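Local coordinates for vivid PAS protein VVD (PDB 3D72) that binds flavin-adenine dinucleotide in a LOV-type PAS domain, probably as a blue-light circadian photoreceptor of Neurospora crassa that forms a rapidly exchanging dimer on light activation, at residues F75-P79 against V114-K119. The protein carries 1 engineered substitution. Residues are numbered along the deposited sequence; the frame is centred on the assembly and turned at random.
Sequences FLQSP and VVNFKK. With FAD (flavin-adenine dinucleotide), chain C.
Carbonyl O2 of the flavin is gripped by two amides, one from each segment: Gln-77 NE2 and Asn-116 ND2 each donate to it, Gln-77 over 2.9 Å. Asn-116 turns its other end to the same pyrimidine edge, OD1 taking the N-H of flavin N3 at 2.9 Å in a nearly straight bond (173°), so its amide reads an acceptor and a donor side by side. ND2 also donates to Val-115 O, from above that carbonyl's plane, and OD1 also accepts from Asn-126, which together favour this amide orientation. With chi1 at -73° and the chain extended beyond CG, Gln-77 carries NE2 between flavin O2 and the ribityl chain, where it also gives a straight bond to ribityl O4' (3.1 Å), while Arg-89 holds OE1. Leu-76 crosses Asn-116 obliquely, its CB 3.5 Å from Asn-116 OD1 and its CD1 near flavin O4. Backbone joins backbone where Phe-117 N donates to Leu-76 O at 2.8 Å. Beyond it the Phe-117 ring takes Pro-79 CD over one face, a CH-pi contact 3.7 Å from the centroid, and has Gln-77 O at its edge. Water 1 lies within hydrogen-bonding distance of Ser-78 O and Phe-117 O, though more acceptors surround it than it has protons to give. The 3-10 turn is thereby tied to an outermost strand of the antiparallel PAS sheet, and glutamine and asparagine amides that both meet the flavin pyrimidine edge form part of the polar end of the LOV-domain flavin pocket.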
loop_
_atom_site.group_PDB
_atom_site.type_symbol
_atom_site.label_atom_id
_atom_site.label_comp_id
_atom_site.label_asym_id
_atom_site.label_seq_id
_atom_site.Cartn_x
_atom_site.Cartn_y
_atom_site.Cartn_z
ATOM N N PHE A 75 4.136 -20.235 -18.713
ATOM C CA PHE A 75 3.211 -20.683 -19.758
ATOM C C PHE A 75 2.878 -19.573 -20.752
ATOM O O PHE A 75 2.466 -19.846 -21.869
ATOM C CB PHE A 75 1.914 -21.248 -19.151
ATOM C CG PHE A 75 1.020 -20.213 -18.527
ATOM C CD1 PHE A 75 0.125 -19.479 -19.305
ATOM C CD2 PHE A 75 1.057 -19.982 -17.152
ATOM C CE1 PHE A 75 -0.710 -18.528 -18.729
ATOM C CE2 PHE A 75 0.222 -19.029 -16.570
ATOM C CZ PHE A 75 -0.663 -18.304 -17.354
ATOM N N LEU A 76 3.060 -18.320 -20.344
ATOM C CA LEU A 76 2.774 -17.194 -21.226
ATOM C C LEU A 76 3.798 -17.100 -22.354
ATOM O O LEU A 76 3.596 -16.366 -23.319
ATOM C CB LEU A 76 2.774 -15.872 -20.436
ATOM C CG LEU A 76 1.626 -15.643 -19.446
ATOM C CD1 LEU A 76 1.846 -14.333 -18.694
ATOM C CD2 LEU A 76 0.304 -15.597 -20.192
ATOM N N GLN A 77 4.897 -17.838 -22.233
ATOM C CA GLN A 77 5.943 -17.784 -23.245
ATOM C C GLN A 77 5.645 -18.561 -24.515
ATOM O O GLN A 77 6.440 -18.543 -25.452
ATOM C CB GLN A 77 7.267 -18.232 -22.629
ATOM C CG GLN A 77 7.843 -17.182 -21.680
ATOM C CD GLN A 77 8.715 -17.774 -20.603
ATOM O OE1 GLN A 77 9.318 -18.839 -20.784
ATOM N NE2 GLN A 77 8.806 -17.076 -19.466
ATOM N N SER A 78 4.492 -19.217 -24.551
ATOM C CA SER A 78 4.089 -19.985 -25.727
ATOM C C SER A 78 2.649 -19.661 -26.111
ATOM O O SER A 78 1.786 -19.498 -25.253
ATOM C CB SER A 78 4.217 -21.483 -25.454
ATOM O OG SER A 78 3.914 -22.233 -26.619
ATOM N N PRO A 79 2.365 -19.568 -27.420
ATOM C CA PRO A 79 1.001 -19.259 -27.847
ATOM C C PRO A 79 0.006 -20.369 -27.529
ATOM O O PRO A 79 -1.204 -20.166 -27.597
ATOM C CB PRO A 79 1.153 -19.014 -29.349
ATOM C CG PRO A 79 2.325 -19.862 -29.717
ATOM C CD PRO A 79 3.281 -19.640 -28.572
ATOM N N VAL A 114 9.789 -9.320 -22.163
ATOM C CA VAL A 114 9.740 -10.696 -22.625
ATOM C C VAL A 114 8.560 -10.918 -23.552
ATOM O O VAL A 114 7.471 -10.395 -23.331
ATOM C CB VAL A 114 9.647 -11.686 -21.423
ATOM C CG1 VAL A 114 8.382 -11.439 -20.626
ATOM C CG2 VAL A 114 9.681 -13.127 -21.928
ATOM N N VAL A 115 8.788 -11.682 -24.613
ATOM C CA VAL A 115 7.715 -11.973 -25.542
ATOM C C VAL A 115 6.761 -12.952 -24.872
ATOM O O VAL A 115 7.185 -13.986 -24.365
ATOM C CB VAL A 115 8.254 -12.591 -26.849
ATOM C CG1 VAL A 115 7.096 -13.055 -27.718
ATOM C CG2 VAL A 115 9.084 -11.559 -27.597
ATOM N N ASN A 116 5.479 -12.597 -24.857
ATOM C CA ASN A 116 4.431 -13.425 -24.266
ATOM C C ASN A 116 3.266 -13.552 -25.238
ATOM O O ASN A 116 3.193 -12.852 -26.256
ATOM C CB ASN A 116 3.915 -12.812 -22.950
ATOM C CG ASN A 116 4.785 -13.160 -21.732
ATOM O OD1 ASN A 116 4.447 -12.793 -20.605
ATOM N ND2 ASN A 116 5.890 -13.866 -21.952
ATOM N N PHE A 117 2.345 -14.451 -24.927
ATOM C CA PHE A 117 1.190 -14.674 -25.786
ATOM C C PHE A 117 -0.094 -14.759 -24.970
ATOM O O PHE A 117 -0.128 -15.406 -23.926
ATOM C CB PHE A 117 1.377 -15.974 -26.578
ATOM C CG PHE A 117 2.595 -15.982 -27.446
ATOM C CD1 PHE A 117 2.532 -15.537 -28.763
ATOM C CD2 PHE A 117 3.814 -16.405 -26.937
ATOM C CE1 PHE A 117 3.674 -15.498 -29.557
ATOM C CE2 PHE A 117 4.968 -16.372 -27.712
ATOM C CZ PHE A 117 4.894 -15.917 -29.039
ATOM N N LYS A 118 -1.128 -14.096 -25.457
ATOM C CA LYS A 118 -2.414 -14.109 -24.790
ATOM C C LYS A 118 -3.050 -15.460 -25.105
ATOM O O LYS A 118 -2.562 -16.208 -25.953
ATOM C CB LYS A 118 -3.272 -12.951 -25.296
ATOM C CG LYS A 118 -2.602 -11.586 -25.149
ATOM C CD LYS A 118 -3.576 -10.466 -25.441
ATOM C CE LYS A 118 -2.941 -9.103 -25.224
ATOM N NZ LYS A 118 -3.947 -8.013 -25.359
ATOM N N LYS A 119 -4.158 -15.792 -24.401
ATOM C CA LYS A 119 -4.842 -17.062 -24.594
ATOM C C LYS A 119 -5.210 -17.340 -26.050
ATOM O O LYS A 119 -5.131 -18.482 -26.512
ATOM C CB LYS A 119 -6.115 -17.098 -23.730
ATOM C CG LYS A 119 -6.932 -18.398 -23.827
ATOM C CD LYS A 119 -8.187 -18.325 -22.959
ATOM C CE LYS A 119 -9.089 -19.535 -23.166
ATOM N NZ LYS A 119 -8.375 -20.806 -22.879
HETATM P PA FAD C . 14.250 -22.342 -17.286
HETATM O O1A FAD C . 13.049 -23.149 -17.636
HETATM O O2A FAD C . 15.337 -23.016 -16.537
HETATM O O5B FAD C . 14.818 -21.707 -18.624
HETATM C C5B FAD C . 15.997 -20.879 -18.679
HETATM C C4B FAD C . 16.362 -20.697 -20.149
HETATM O O4B FAD C . 17.578 -19.928 -20.186
HETATM C C3B FAD C . 16.613 -22.002 -20.934
HETATM O O3B FAD C . 15.857 -22.129 -22.110
HETATM C C2B FAD C . 18.115 -22.034 -21.192
HETATM O O2B FAD C . 18.553 -22.541 -22.426
HETATM C C1B FAD C . 18.603 -20.607 -20.924
HETATM N N9A FAD C . 19.802 -20.527 -20.113
HETATM C C8A FAD C . 19.986 -20.985 -18.837
HETATM N N7A FAD C . 21.191 -20.783 -18.358
HETATM C C5A FAD C . 21.858 -20.170 -19.405
HETATM C C6A FAD C . 23.208 -19.683 -19.526
HETATM N N6A FAD C . 24.092 -19.803 -18.531
HETATM N N1A FAD C . 23.581 -19.107 -20.705
HETATM C C2A FAD C . 22.657 -19.004 -21.700
HETATM N N3A FAD C . 21.367 -19.412 -21.696
HETATM C C4A FAD C . 21.036 -20.012 -20.472
HETATM N N1 FAD C . 7.361 -14.980 -17.199
HETATM C C2 FAD C . 6.680 -14.538 -18.287
HETATM O O2 FAD C . 6.972 -14.892 -19.445
HETATM N N3 FAD C . 5.618 -13.636 -18.117
HETATM C C4 FAD C . 5.167 -13.154 -16.887
HETATM O O4 FAD C . 4.215 -12.340 -16.846
HETATM C C4X FAD C . 5.888 -13.607 -15.763
HETATM N N5 FAD C . 5.489 -13.177 -14.484
HETATM C C5X FAD C . 6.204 -13.644 -13.396
HETATM C C6 FAD C . 5.815 -13.218 -12.088
HETATM C C7 FAD C . 6.458 -13.669 -10.960
HETATM C C7M FAD C . 5.974 -13.132 -9.606
HETATM C C8 FAD C . 7.505 -14.618 -11.063
HETATM C C8M FAD C . 8.237 -15.174 -9.858
HETATM C C9 FAD C . 7.920 -15.056 -12.372
HETATM C C9A FAD C . 7.286 -14.596 -13.539
HETATM N N10 FAD C . 7.679 -15.006 -14.878
HETATM C C10 FAD C . 6.953 -14.551 -15.957
HETATM C "C1'" FAD C . 8.829 -15.918 -15.132
HETATM C "C2'" FAD C . 8.661 -17.417 -15.087
HETATM O "O2'" FAD C . 7.742 -17.745 -14.039
HETATM C "C3'" FAD C . 10.068 -18.032 -14.900
HETATM O "O3'" FAD C . 10.611 -17.559 -13.668
HETATM C "C4'" FAD C . 11.053 -17.654 -16.057
HETATM O "O4'" FAD C . 10.592 -18.227 -17.266
HETATM C "C5'" FAD C . 12.497 -18.108 -15.788
HETATM O "O5'" FAD C . 12.537 -19.327 -15.029
HETATM P P FAD C . 12.372 -20.760 -15.692
HETATM O O1P FAD C . 12.086 -21.680 -14.589
HETATM O O2P FAD C . 11.369 -20.718 -16.784
HETATM O O3P FAD C . 13.790 -21.153 -16.333
HETATM O O HOH W 1 0.112 -18.083 -23.410
HETATM O O HOH W 2 -3.976 -19.661 -28.430
#